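Local coordinates for osmotically inducible protein OsmC (Psychrobacter arcticus, PDB 2PN2) that probably reduces organic hydroperoxides with a pair of cysteines in osmotic stress and detoxification responses, at residues Ile44-Pro49 against Phe59-Leu64; Ser71-Ile76 against Leu132-Ala137; Ile79-Met84 against Lys125-Thr130; Glu94-Met99 against Glu108-Ile113. All coordinates share one frame; numbering follows the deposited sequence. Where two conformers were deposited one is given.

Interaction 1 (Ile44-Pro49 against Phe59-Leu64). With SO4 (sulfate ion), chain D.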
loop_
_atom_site.group_PDB
_atom_site.type_symbol
_atom_site.label_atom_id
_atom_site.label_comp_id
_atom_site.label_asym_id
_atom_site.label_seq_id
_atom_site.Cartn_x
_atom_site.Cartn_y
_atom_site.Cartn_z
ATOM N N ILE A 44 10.812 0.614 -3.927
ATOM C CA ILE A 44 9.670 -0.223 -4.336
ATOM C C ILE A 44 9.239 0.172 -5.750
ATOM O O ILE A 44 9.191 1.359 -6.062
ATOM C CB ILE A 44 8.495 -0.043 -3.350
ATOM C CG1 ILE A 44 8.845 -0.753 -2.041
ATOM C CG2 ILE A 44 7.171 -0.585 -3.925
ATOM C CD1 ILE A 44 7.867 -0.581 -0.989
ATOM N N ILE A 45 8.915 -0.811 -6.583
ATOM C CA ILE A 45 8.498 -0.598 -7.960
ATOM C C ILE A 45 7.049 -1.022 -8.105
ATOM O O ILE A 45 6.622 -1.949 -7.428
ATOM C CB ILE A 45 9.338 -1.467 -8.942
ATOM C CG1 ILE A 45 10.855 -1.225 -8.788
ATOM C CG2 ILE A 45 8.922 -1.244 -10.398
ATOM C CD1 ILE A 45 11.296 0.202 -8.981
ATOM N N THR A 46 6.300 -0.312 -8.944
ATOM C CA THR A 46 4.967 -0.762 -9.357
ATOM C C THR A 46 4.883 -0.786 -10.875
ATOM O O THR A 46 5.569 -0.028 -11.544
ATOM C CB THR A 46 3.780 0.085 -8.803
ATOM O OG1 THR A 46 3.765 1.376 -9.414
ATOM C CG2 THR A 46 3.817 0.195 -7.272
ATOM N N ASP A 47 4.051 -1.690 -11.391
ATOM C CA ASP A 47 3.729 -1.808 -12.795
ATOM C C ASP A 47 2.230 -2.006 -12.910
ATOM O O ASP A 47 1.624 -2.646 -12.050
ATOM C CB ASP A 47 4.364 -3.056 -13.422
ATOM C CG ASP A 47 5.832 -2.910 -13.746
ATOM O OD1 ASP A 47 6.339 -1.798 -13.982
ATOM O OD2 ASP A 47 6.482 -3.964 -13.855
ATOM N N ALA A 48 1.651 -1.483 -13.983
ATOM C CA ALA A 48 0.252 -1.757 -14.313
ATOM C C ALA A 48 0.209 -3.204 -14.856
ATOM O O ALA A 48 1.208 -3.685 -15.416
ATOM C CB ALA A 48 -0.263 -0.794 -15.352
ATOM N N PRO A 49 -0.916 -3.926 -14.656
ATOM C CA PRO A 49 -0.986 -5.277 -15.262
ATOM C C PRO A 49 -0.934 -5.259 -16.802
ATOM O O PRO A 49 -1.186 -4.213 -17.419
ATOM C CB PRO A 49 -2.339 -5.822 -14.776
ATOM C CG PRO A 49 -2.706 -4.964 -13.580
ATOM C CD PRO A 49 -2.122 -3.616 -13.860
ATOM N N PHE A 59 4.604 -5.525 -8.323
ATOM C CA PHE A 59 3.289 -5.319 -7.677
ATOM C C PHE A 59 2.555 -4.181 -8.394
ATOM O O PHE A 59 3.206 -3.206 -8.754
ATOM C CB PHE A 59 3.459 -4.780 -6.246
ATOM C CG PHE A 59 3.869 -5.780 -5.215
ATOM C CD1 PHE A 59 5.209 -6.117 -5.034
ATOM C CD2 PHE A 59 2.928 -6.278 -4.303
ATOM C CE1 PHE A 59 5.593 -7.003 -4.035
ATOM C CE2 PHE A 59 3.316 -7.164 -3.291
ATOM C CZ PHE A 59 4.635 -7.542 -3.168
ATOM N N SER A 60 1.244 -4.300 -8.635
ATOM C CA SER A 60 0.450 -3.163 -9.106
ATOM C C SER A 60 0.171 -2.258 -7.894
ATOM O O SER A 60 0.351 -2.694 -6.762
ATOM C CB SER A 60 -0.879 -3.604 -9.726
ATOM O OG SER A 60 -1.755 -4.067 -8.718
ATOM N N PRO A 61 -0.216 -0.975 -8.111
ATOM C CA PRO A 61 -0.573 -0.127 -6.959
ATOM C C PRO A 61 -1.682 -0.724 -6.069
ATOM O O PRO A 61 -1.525 -0.725 -4.861
ATOM C CB PRO A 61 -0.960 1.209 -7.614
ATOM C CG PRO A 61 -0.169 1.218 -8.873
ATOM C CD PRO A 61 -0.239 -0.196 -9.364
ATOM N N THR A 62 -2.755 -1.297 -6.622
ATOM C CA THR A 62 -3.778 -1.942 -5.732
ATOM C C THR A 62 -3.229 -3.229 -5.056
ATOM O O THR A 62 -3.584 -3.509 -3.882
ATOM C CB THR A 62 -5.131 -2.199 -6.430
ATOM O OG1 THR A 62 -4.972 -3.136 -7.484
ATOM C CG2 THR A 62 -5.675 -0.906 -6.996
ATOM N N ASP A 63 -2.359 -3.979 -5.737
ATOM C CA ASP A 63 -1.664 -5.129 -5.090
ATOM C C ASP A 63 -0.889 -4.624 -3.881
ATOM O O ASP A 63 -0.896 -5.238 -2.823
ATOM C CB ASP A 63 -0.650 -5.845 -6.005
ATOM C CG ASP A 63 -1.277 -6.572 -7.155
ATOM O OD1 ASP A 63 -2.483 -6.903 -7.095
ATOM O OD2 ASP A 63 -0.540 -6.787 -8.144
ATOM N N LEU A 64 -0.232 -3.481 -4.051
ATOM C CA LEU A 64 0.550 -2.869 -2.973
ATOM C C LEU A 64 -0.343 -2.513 -1.773
ATOM O O LEU A 64 0.024 -2.784 -0.625
ATOM C CB LEU A 64 1.299 -1.645 -3.521
ATOM C CG LEU A 64 2.576 -1.182 -2.851
ATOM C CD1 LEU A 64 3.595 -2.311 -2.917
ATOM C CD2 LEU A 64 3.088 0.039 -3.611
HETATM S S SO4 D . -4.472 -1.875 -10.354
HETATM O O1 SO4 D . -4.212 -3.292 -10.085
HETATM O O2 SO4 D . -3.588 -1.025 -9.547
HETATM O O3 SO4 D . -4.189 -1.642 -11.767
HETATM O O4 SO4 D . -5.870 -1.565 -10.076
HETATM O O HOH W 1 7.444 -4.252 -6.807
#
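Thr46 crosses both Leu64 and Pro61 at about a right angle. Its CG2 meets Leu64 CD2 at 3.7 Å, and its OG1 comes 4.0 Å from Pro61 CG. The hydroxyl finds its polar partner in Thr33. Ile44 comes at Leu64 from an oblique direction, with Ile44 CG2 4.1 Å from Leu64 CD1, so both methyls of the leucine rest on the strand. The backbones join beside this patch. Asp47 N donates to Phe59 O at 3.2 Å. Ser60 carries its OG between its own N and carbonyl carbon (chi1 71°), which brings the hydroxyl over the first helical turn. There OG accepts from Asp63 N at 3.0 Å, and Asp63 OD2 accepts from Ser60 N in return: a capping box. Ser60 OG also donates to sulfate O1 at 2.9 Å. With an alanine here, Asp63 N would probably lose its cap and the sulfate one of its donors. The contact joins the end of strand 42-47 to the start of helix 61-83. Lys97 of strand 92-100 packs on Ser60, and the Phe59 ring meets His37 of the second subunit.

Interaction 2 (Ser71-Ile76 against Leu132-Ala137)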
loop_
_atom_site.group_PDB
_atom_site.type_symbol
_atom_site.label_atom_id
_atom_site.label_comp_id
_atom_site.label_asym_id
_atom_site.label_seq_id
_atom_site.Cartn_x
_atom_site.Cartn_y
_atom_site.Cartn_z
ATOM N N SER A 71 0.804 -6.851 5.721
ATOM C CA SER A 71 2.043 -6.445 6.427
ATOM C C SER A 71 1.753 -5.763 7.754
ATOM O O SER A 71 2.418 -6.041 8.759
ATOM C CB SER A 71 2.890 -5.511 5.575
ATOM O OG SER A 71 3.515 -6.264 4.573
ATOM N N CYS A 72 0.748 -4.896 7.753
ATOM C CA CYS A 72 0.337 -4.183 8.948
ATOM C C CYS A 72 -0.171 -5.155 10.021
ATOM O O CYS A 72 0.208 -5.045 11.197
ATOM C CB CYS A 72 -0.734 -3.154 8.604
ATOM S SG CYS A 72 -1.126 -2.103 9.959
HETATM N N MSE A 73 -0.980 -6.123 9.588
HETATM C CA MSE A 73 -1.538 -7.163 10.471
HETATM C C MSE A 73 -0.456 -8.021 11.132
HETATM O O MSE A 73 -0.502 -8.226 12.347
HETATM C CB MSE A 73 -2.505 -8.060 9.706
HETATM C CG MSE A 73 -3.794 -7.379 9.412
HETATM SE SE MSE A 73 -5.084 -8.554 8.536
HETATM C CE MSE A 73 -6.529 -7.278 8.405
ATOM N N LEU A 74 0.509 -8.494 10.328
ATOM C CA LEU A 74 1.632 -9.270 10.848
ATOM C C LEU A 74 2.495 -8.444 11.810
ATOM O O LEU A 74 2.978 -8.975 12.806
ATOM C CB LEU A 74 2.495 -9.859 9.727
ATOM C CG LEU A 74 1.920 -10.970 8.837
ATOM C CD1 LEU A 74 2.971 -11.383 7.828
ATOM C CD2 LEU A 74 1.474 -12.181 9.656
ATOM N N THR A 75 2.658 -7.148 11.520
ATOM C CA THR A 75 3.483 -6.246 12.342
ATOM C C THR A 75 2.843 -6.031 13.718
ATOM O O THR A 75 3.526 -6.167 14.743
ATOM C CB THR A 75 3.735 -4.905 11.621
ATOM O OG1 THR A 75 4.352 -5.167 10.347
ATOM C CG2 THR A 75 4.635 -3.976 12.454
ATOM N N ILE A 76 1.546 -5.714 13.740
ATOM C CA ILE A 76 0.818 -5.510 15.011
ATOM C C ILE A 76 0.682 -6.833 15.786
ATOM O O ILE A 76 0.721 -6.808 17.021
ATOM C CB ILE A 76 -0.542 -4.771 14.826
ATOM C CG1 ILE A 76 -1.001 -4.169 16.157
ATOM C CG2 ILE A 76 -1.595 -5.683 14.214
ATOM C CD1 ILE A 76 -2.315 -3.418 16.088
ATOM N N LEU A 132 -7.330 -7.071 13.046
ATOM C CA LEU A 132 -8.462 -6.266 12.537
ATOM C C LEU A 132 -8.475 -4.792 12.993
ATOM O O LEU A 132 -9.129 -3.975 12.355
ATOM C CB LEU A 132 -9.814 -6.943 12.846
ATOM C CG LEU A 132 -10.139 -8.258 12.107
ATOM C CD1 LEU A 132 -11.565 -8.740 12.456
ATOM C CD2 LEU A 132 -10.027 -8.085 10.611
ATOM N N THR A 133 -7.758 -4.461 14.070
ATOM C CA THR A 133 -7.675 -3.075 14.570
ATOM C C THR A 133 -6.447 -2.299 14.071
ATOM O O THR A 133 -6.279 -1.131 14.457
ATOM C CB THR A 133 -7.663 -3.020 16.156
ATOM O OG1 THR A 133 -6.377 -3.400 16.683
ATOM C CG2 THR A 133 -8.762 -3.889 16.743
ATOM N N CYS A 134 -5.623 -2.900 13.198
ATOM C CA CYS A 134 -4.334 -2.307 12.833
ATOM C C CYS A 134 -4.489 -1.052 11.980
ATOM O O CYS A 134 -5.536 -0.869 11.354
ATOM C CB CYS A 134 -3.418 -3.330 12.153
ATOM S SG CYS A 134 -3.778 -3.678 10.440
ATOM N N PRO A 135 -3.473 -0.177 11.980
ATOM C CA PRO A 135 -3.634 1.090 11.254
ATOM C C PRO A 135 -4.095 1.043 9.798
ATOM O O PRO A 135 -4.958 1.838 9.442
ATOM C CB PRO A 135 -2.261 1.748 11.407
ATOM C CG PRO A 135 -1.807 1.259 12.731
ATOM C CD PRO A 135 -2.183 -0.190 12.701
ATOM N N VAL A 136 -3.561 0.115 9.000
ATOM C CA VAL A 136 -3.994 -0.038 7.602
ATOM C C VAL A 136 -5.440 -0.562 7.555
ATOM O O VAL A 136 -6.225 -0.107 6.700
ATOM C CB VAL A 136 -3.041 -0.911 6.761
ATOM C CG1 VAL A 136 -3.585 -1.107 5.325
ATOM C CG2 VAL A 136 -1.672 -0.277 6.727
ATOM N N ALA A 137 -5.832 -1.446 8.487
ATOM C CA ALA A 137 -7.241 -1.925 8.513
ATOM C C ALA A 137 -8.225 -0.744 8.660
ATOM O O ALA A 137 -9.277 -0.713 8.005
ATOM C CB ALA A 137 -7.481 -2.966 9.625
#
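Cys72 turns its SG opposite its backbone N (chi1 -172°), which sends the thiol out from the helix toward the loop. Cys134 holds its SG between its own N and carbonyl carbon (chi1 78°), facing back. The two torsions leave Cys72 SG 3.1 Å from Cys134 SG. Each sulfur also meets a backbone N-H. Val136 N points almost straight at Cys72 SG, at 3.4 Å and 173°. Ala137 N makes a weak bond to Cys134 SG. Carbon packs round the pair: Cys72 CB touches Val136 CG2 at 3.6 Å, Pro135 CD lies 3.5 Å from Cys72 SG, and Ile76 CG2 lies 3.6 Å from Cys134 CB. Met73 CG also comes 3.8 Å from Cys134 SG. Pro61 of the second subunit packs on Cys72, so the pair lies near the dimer interface. An alanine in place of Cys72 is likely to leave Val136 N without its acceptor and Cys134 without its sulfur neighbour. The sulfurs are too far apart for a disulfide, yet close enough that one could probably form after a modest shift. This is consistent with the cysteine pair that reduces peroxides in OsmC relatives.

Interaction 3 (Ile79-Met84 against Lys125-Thr130)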
loop_
_atom_site.group_PDB
_atom_site.type_symbol
_atom_site.label_atom_id
_atom_site.label_comp_id
_atom_site.label_asym_id
_atom_site.label_seq_id
_atom_site.Cartn_x
_atom_site.Cartn_y
_atom_site.Cartn_z
ATOM N N ILE A 79 4.052 -7.277 17.547
ATOM C CA ILE A 79 4.113 -6.469 18.777
ATOM C C ILE A 79 3.442 -7.231 19.917
ATOM O O ILE A 79 3.984 -7.298 21.018
ATOM C CB ILE A 79 3.405 -5.093 18.598
ATOM C CG1 ILE A 79 4.196 -4.212 17.624
ATOM C CG2 ILE A 79 3.231 -4.380 19.939
ATOM C CD1 ILE A 79 3.577 -2.831 17.374
ATOM N N LYS A 80 2.281 -7.815 19.630
ATOM C CA LYS A 80 1.512 -8.585 20.617
ATOM C C LYS A 80 2.249 -9.868 20.985
ATOM O O LYS A 80 2.306 -10.219 22.164
ATOM C CB LYS A 80 0.094 -8.917 20.126
ATOM C CG LYS A 80 -0.881 -9.086 21.300
ATOM C CD LYS A 80 -1.424 -7.715 21.747
ATOM C CE LYS A 80 -1.805 -7.675 23.206
ATOM N NZ LYS A 80 -2.714 -8.763 23.610
ATOM N N ALA A 81 2.817 -10.546 19.983
ATOM C CA ALA A 81 3.634 -11.770 20.206
ATOM C C ALA A 81 4.891 -11.486 21.000
ATOM O O ALA A 81 5.333 -12.354 21.758
ATOM C CB ALA A 81 3.997 -12.453 18.880
ATOM N N ARG A 82 5.475 -10.293 20.811
ATOM C CA ARG A 82 6.669 -9.885 21.560
ATOM C C ARG A 82 6.290 -9.670 23.019
ATOM O O ARG A 82 7.008 -10.124 23.913
ATOM C CB ARG A 82 7.314 -8.618 20.980
ATOM C CG ARG A 82 8.571 -8.145 21.719
ATOM C CD ARG A 82 9.128 -6.885 21.110
ATOM N NE ARG A 82 9.685 -7.118 19.778
ATOM C CZ ARG A 82 10.129 -6.172 18.947
ATOM N NH1 ARG A 82 10.084 -4.878 19.264
ATOM N NH2 ARG A 82 10.623 -6.529 17.767
ATOM N N ASP A 83 5.174 -8.972 23.253
ATOM C CA ASP A 83 4.684 -8.726 24.619
ATOM C C ASP A 83 4.313 -10.020 25.349
ATOM O O ASP A 83 4.501 -10.113 26.548
ATOM C CB ASP A 83 3.454 -7.813 24.631
ATOM C CG ASP A 83 3.753 -6.375 24.233
ATOM O OD1 ASP A 83 4.913 -5.928 24.323
ATOM O OD2 ASP A 83 2.787 -5.678 23.844
HETATM N N MSE A 84 3.777 -10.991 24.616
HETATM C CA MSE A 84 3.421 -12.302 25.168
HETATM C C MSE A 84 4.572 -13.324 25.143
HETATM O O MSE A 84 4.385 -14.456 25.600
HETATM C CB MSE A 84 2.203 -12.849 24.420
HETATM C CG MSE A 84 0.985 -11.946 24.550
HETATM SE SE MSE A 84 -0.513 -12.543 23.511
HETATM C CE MSE A 84 -0.884 -14.065 24.638
ATOM N N LYS A 125 -7.330 -15.804 18.961
ATOM C CA LYS A 125 -8.349 -14.763 19.095
ATOM C C LYS A 125 -7.739 -13.392 19.371
ATOM O O LYS A 125 -8.191 -12.414 18.787
ATOM C CB LYS A 125 -9.383 -15.138 20.171
ATOM C CG LYS A 125 -10.499 -14.117 20.348
ATOM N N ILE A 126 -6.726 -13.329 20.242
ATOM C CA ILE A 126 -5.988 -12.073 20.510
ATOM C C ILE A 126 -5.371 -11.586 19.197
ATOM O O ILE A 126 -5.601 -10.431 18.782
ATOM C CB ILE A 126 -4.918 -12.239 21.635
ATOM C CG1 ILE A 126 -5.619 -12.398 22.993
ATOM C CG2 ILE A 126 -3.960 -11.015 21.691
ATOM C CD1 ILE A 126 -4.725 -12.967 24.182
ATOM N N PHE A 127 -4.645 -12.481 18.518
ATOM C CA PHE A 127 -4.007 -12.129 17.241
ATOM C C PHE A 127 -5.005 -11.768 16.158
ATOM O O PHE A 127 -4.767 -10.836 15.379
ATOM C CB PHE A 127 -3.076 -13.231 16.712
ATOM C CG PHE A 127 -1.890 -13.544 17.584
ATOM C CD1 PHE A 127 -1.342 -12.621 18.496
ATOM C CD2 PHE A 127 -1.211 -14.743 17.376
ATOM C CE1 PHE A 127 -0.206 -12.937 19.240
ATOM C CE2 PHE A 127 -0.072 -15.066 18.109
ATOM C CZ PHE A 127 0.429 -14.166 19.053
ATOM N N TYR A 128 -6.124 -12.484 16.115
ATOM C CA TYR A 128 -7.179 -12.162 15.158
ATOM C C TYR A 128 -7.711 -10.741 15.379
ATOM O O TYR A 128 -7.746 -9.920 14.451
ATOM C CB TYR A 128 -8.328 -13.159 15.285
ATOM C CG TYR A 128 -9.430 -12.914 14.301
ATOM C CD1 TYR A 128 -9.295 -13.319 12.983
ATOM C CD2 TYR A 128 -10.611 -12.257 14.679
ATOM C CE1 TYR A 128 -10.314 -13.082 12.050
ATOM C CE2 TYR A 128 -11.647 -12.021 13.748
ATOM C CZ TYR A 128 -11.483 -12.441 12.434
ATOM O OH TYR A 128 -12.482 -12.224 11.493
ATOM N N ASN A 129 -8.113 -10.479 16.617
ATOM C CA ASN A 129 -8.667 -9.179 17.005
ATOM C C ASN A 129 -7.685 -8.023 16.862
ATOM O O ASN A 129 -8.079 -6.959 16.384
ATOM C CB ASN A 129 -9.218 -9.214 18.433
ATOM C CG ASN A 129 -10.403 -10.184 18.598
ATOM O OD1 ASN A 129 -11.084 -10.531 17.641
ATOM N ND2 ASN A 129 -10.645 -10.604 19.831
ATOM N N THR A 130 -6.424 -8.237 17.259
ATOM C CA THR A 130 -5.381 -7.203 17.123
ATOM C C THR A 130 -5.164 -6.852 15.648
ATOM O O THR A 130 -5.060 -5.678 15.314
ATOM C CB THR A 130 -4.032 -7.604 17.763
ATOM O OG1 THR A 130 -4.254 -8.149 19.063
ATOM C CG2 THR A 130 -3.131 -6.397 17.899
#
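Phe127 and Ala81 form the buried half of a helix pair. Helices 61-83 and 121-132 run roughly antiparallel here, at 146°, and their short segments 79-83 and 125-130 come within 10.7 Å axis to axis. Phe127 puts its ring into the gap: CG lies anti to the carbonyl carbon (chi1 -63°), and the ring reaches across to the facing helix. Phe127 CZ touches Ala81 CB at 4.0 Å, and Lys80 CB meets the ring at its edge, near the ring plane. Met84, a selenomethionine, makes a Met-aromatic contact. Its SE lies 5.4 Å from the centroid of the Phe127 ring, in an oblique position. Phe115, Ile86 and Leu119 pack against the same ring, and Ile88 touches Ala81.

The other side is more open to solvent. Here Met84 and Ile126 reach toward each other tip to tip, with Met84 CE 4.0 Å from Ile126 CD1. Lys80 crosses Ile126 at about a right angle. The bends in its chain bring two atoms against Ile126 CG2: Lys80 CG at 3.7 Å and Lys80 NZ at 3.2 Å, the latter a contact without a hydrogen bond. Lys80 CD passes 3.9 Å from Thr130 OG1. That hydroxyl is turned back to its own helix and donates to Ile126 O at 2.7 Å, from 48° above the carbonyl plane, on an oxygen that also accepts from Thr130 N.

Interaction 4 (Glu94-Met99 against Glu108-Ile113). With SO4 (sulfate ion), chain D.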
loop_
_atom_site.group_PDB
_atom_site.type_symbol
_atom_site.label_atom_id
_atom_site.label_comp_id
_atom_site.label_asym_id
_atom_site.label_seq_id
_atom_site.Cartn_x
_atom_site.Cartn_y
_atom_site.Cartn_z
ATOM N N GLU A 94 -0.950 -15.187 3.027
ATOM C CA GLU A 94 -1.301 -15.227 1.586
ATOM C C GLU A 94 -2.409 -14.210 1.368
ATOM O O GLU A 94 -3.449 -14.276 2.026
ATOM C CB GLU A 94 -1.790 -16.600 1.117
ATOM C CG GLU A 94 -0.680 -17.577 0.930
ATOM C CD GLU A 94 -1.123 -19.011 0.692
ATOM O OE1 GLU A 94 -2.337 -19.276 0.524
ATOM O OE2 GLU A 94 -0.233 -19.886 0.676
ATOM N N VAL A 95 -2.178 -13.287 0.439
ATOM C CA VAL A 95 -3.070 -12.167 0.197
ATOM C C VAL A 95 -3.748 -12.391 -1.128
ATOM O O VAL A 95 -3.088 -12.677 -2.137
ATOM C CB VAL A 95 -2.306 -10.821 0.150
ATOM C CG1 VAL A 95 -3.305 -9.632 -0.053
ATOM C CG2 VAL A 95 -1.473 -10.598 1.428
ATOM N N THR A 96 -5.072 -12.302 -1.117
ATOM C CA THR A 96 -5.877 -12.440 -2.325
ATOM C C THR A 96 -6.731 -11.186 -2.373
ATOM O O THR A 96 -7.265 -10.788 -1.351
ATOM C CB THR A 96 -6.739 -13.741 -2.252
ATOM O OG1 THR A 96 -5.879 -14.893 -2.332
ATOM C CG2 THR A 96 -7.735 -13.808 -3.383
ATOM N N LYS A 97 -6.842 -10.542 -3.533
ATOM C CA LYS A 97 -7.689 -9.351 -3.645
ATOM C C LYS A 97 -8.818 -9.620 -4.610
ATOM O O LYS A 97 -8.648 -10.394 -5.562
ATOM C CB LYS A 97 -6.896 -8.099 -4.064
ATOM C CG LYS A 97 -6.442 -8.065 -5.512
ATOM C CD LYS A 97 -5.844 -6.729 -5.913
ATOM C CE LYS A 97 -5.614 -6.756 -7.416
ATOM N NZ LYS A 97 -4.797 -5.619 -7.853
ATOM N N VAL A 98 -9.960 -8.983 -4.350
ATOM C CA VAL A 98 -11.099 -8.994 -5.253
ATOM C C VAL A 98 -11.346 -7.522 -5.604
ATOM O O VAL A 98 -11.284 -6.632 -4.726
ATOM C CB VAL A 98 -12.366 -9.609 -4.628
ATOM C CG1 VAL A 98 -13.525 -9.668 -5.674
ATOM C CG2 VAL A 98 -12.065 -11.018 -4.091
HETATM N N MSE A 99 -11.593 -7.277 -6.889
HETATM C CA MSE A 99 -11.910 -5.946 -7.392
HETATM C C MSE A 99 -13.387 -5.889 -7.738
HETATM O O MSE A 99 -14.003 -6.926 -8.014
HETATM C CB MSE A 99 -11.093 -5.619 -8.655
HETATM C CG MSE A 99 -9.572 -5.754 -8.514
HETATM SE SE MSE A 99 -8.802 -4.612 -7.161
HETATM C CE MSE A 99 -8.908 -2.886 -7.990
ATOM N N GLU A 108 -12.608 -6.648 -1.789
ATOM C CA GLU A 108 -12.275 -7.592 -0.728
ATOM C C GLU A 108 -10.772 -7.835 -0.683
ATOM O O GLU A 108 -10.092 -7.762 -1.724
ATOM C CB GLU A 108 -12.999 -8.948 -0.917
ATOM C CG GLU A 108 -14.477 -8.873 -1.324
ATOM C CD GLU A 108 -15.161 -10.238 -1.444
ATOM O OE1 GLU A 108 -14.589 -11.268 -1.035
ATOM O OE2 GLU A 108 -16.298 -10.262 -1.939
ATOM N N VAL A 109 -10.255 -8.062 0.525
ATOM C CA VAL A 109 -8.869 -8.505 0.706
ATOM C C VAL A 109 -8.931 -9.712 1.620
ATOM O O VAL A 109 -9.388 -9.596 2.785
ATOM C CB VAL A 109 -7.948 -7.435 1.303
ATOM C CG1 VAL A 109 -6.556 -8.012 1.507
ATOM C CG2 VAL A 109 -7.884 -6.197 0.413
ATOM N N HIS A 110 -8.515 -10.869 1.108
ATOM C CA HIS A 110 -8.507 -12.106 1.907
ATOM C C HIS A 110 -7.074 -12.358 2.322
ATOM O O HIS A 110 -6.174 -12.356 1.465
ATOM C CB HIS A 110 -9.073 -13.319 1.160
ATOM C CG HIS A 110 -10.410 -13.087 0.528
ATOM N ND1 HIS A 110 -10.899 -13.895 -0.473
ATOM C CD2 HIS A 110 -11.327 -12.101 0.697
ATOM C CE1 HIS A 110 -12.087 -13.455 -0.852
ATOM N NE2 HIS A 110 -12.364 -12.361 -0.166
ATOM N N ILE A 111 -6.859 -12.542 3.624
ATOM C CA ILE A 111 -5.535 -12.757 4.206
ATOM C C ILE A 111 -5.593 -14.080 4.954
ATOM O O ILE A 111 -6.346 -14.202 5.907
ATOM C CB ILE A 111 -5.118 -11.609 5.172
ATOM C CG1 ILE A 111 -5.252 -10.230 4.514
ATOM C CG2 ILE A 111 -3.688 -11.819 5.717
ATOM C CD1 ILE A 111 -6.641 -9.640 4.616
ATOM N N ALA A 112 -4.858 -15.082 4.468
ATOM C CA ALA A 112 -4.776 -16.397 5.106
ATOM C C ALA A 112 -3.454 -16.422 5.868
ATOM O O ALA A 112 -2.380 -16.462 5.249
ATOM C CB ALA A 112 -4.821 -17.517 4.064
ATOM N N ILE A 113 -3.534 -16.419 7.201
ATOM C CA ILE A 113 -2.334 -16.391 8.058
ATOM C C ILE A 113 -1.986 -17.798 8.581
ATOM O O ILE A 113 -2.823 -18.457 9.178
ATOM C CB ILE A 113 -2.481 -15.409 9.234
ATOM C CG1 ILE A 113 -2.877 -14.003 8.743
ATOM C CG2 ILE A 113 -1.175 -15.361 10.040
ATOM C CD1 ILE A 113 -2.955 -12.954 9.853
HETATM S S SO4 D . -4.472 -1.875 -10.354
HETATM O O1 SO4 D . -4.212 -3.292 -10.085
HETATM O O2 SO4 D . -3.588 -1.025 -9.547
HETATM O O3 SO4 D . -4.189 -1.642 -11.767
HETATM O O4 SO4 D . -5.870 -1.565 -10.076
#
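Strands 92-100 and 105-114 make a beta hairpin here. The hydrogen-bonded pairs Glu94 with Ala112, Thr96 with His110 and Val98 with Glu108 are each closed by two backbone bonds. The central pair is tight and even: Thr96 N to His110 O and His110 N to Thr96 O are both 2.8 Å. The last is longer on one side, with Glu108 N 3.2 Å from Val98 O.

Val98 and Glu108 lie side by side and point the same way, their CB atoms 3.8 Å apart. His110 NE2 donates to Glu108 OE1 at 2.6 Å. OE1 accepts with its anti lone pair, the one away from the other carboxylate oxygen, and lies only 5° out of the ring plane. This bond probably fixes the rotation of the imidazole. Val98 CG2 lies obliquely to the ring, 4.1 Å from His110 CE1.

In this antiparallel ladder Val95, Lys97, Val109 and Ile111 lie on the face turned to helix 61-83. Val95 with Ile111 and Lys97 with Val109 are the non-hydrogen-bonded pairs, and Val95 CG1 meets Val109 CG1 diagonally between them at 4.0 Å. Ala66 and Ala70 of the helix pack on Val95. Lys97 stretches in an extended chain to Asp63 and Thr62, and makes a weak bond to sulfate O1 at 3.3 Å. Glu94 and Val95 pair with a strand of the second subunit, which carries the sheet across the interface.

From the N terminus, interaction 1 comes first. It closes a short loop and ties strand 42-47 to the start of helix 61-83. Interaction 2 opens later on the same helix and closes a long loop with the segment after helix 121-132. Interaction 3 is nested inside that loop and joins the end of helix 61-83 to helix 121-132. Interaction 4, the hairpin, is nested in turn inside interaction 3. No two of the loops cross. Interactions 2 and 3 touch through Ile76 and Thr130, and 2 and 4 through Leu74 and Ile113. Interactions 1 and 4 touch where the helix start meets strand 92-100, around the shared sulfate. Interactions 1 and 3 lie on opposite sides of the chain's centre.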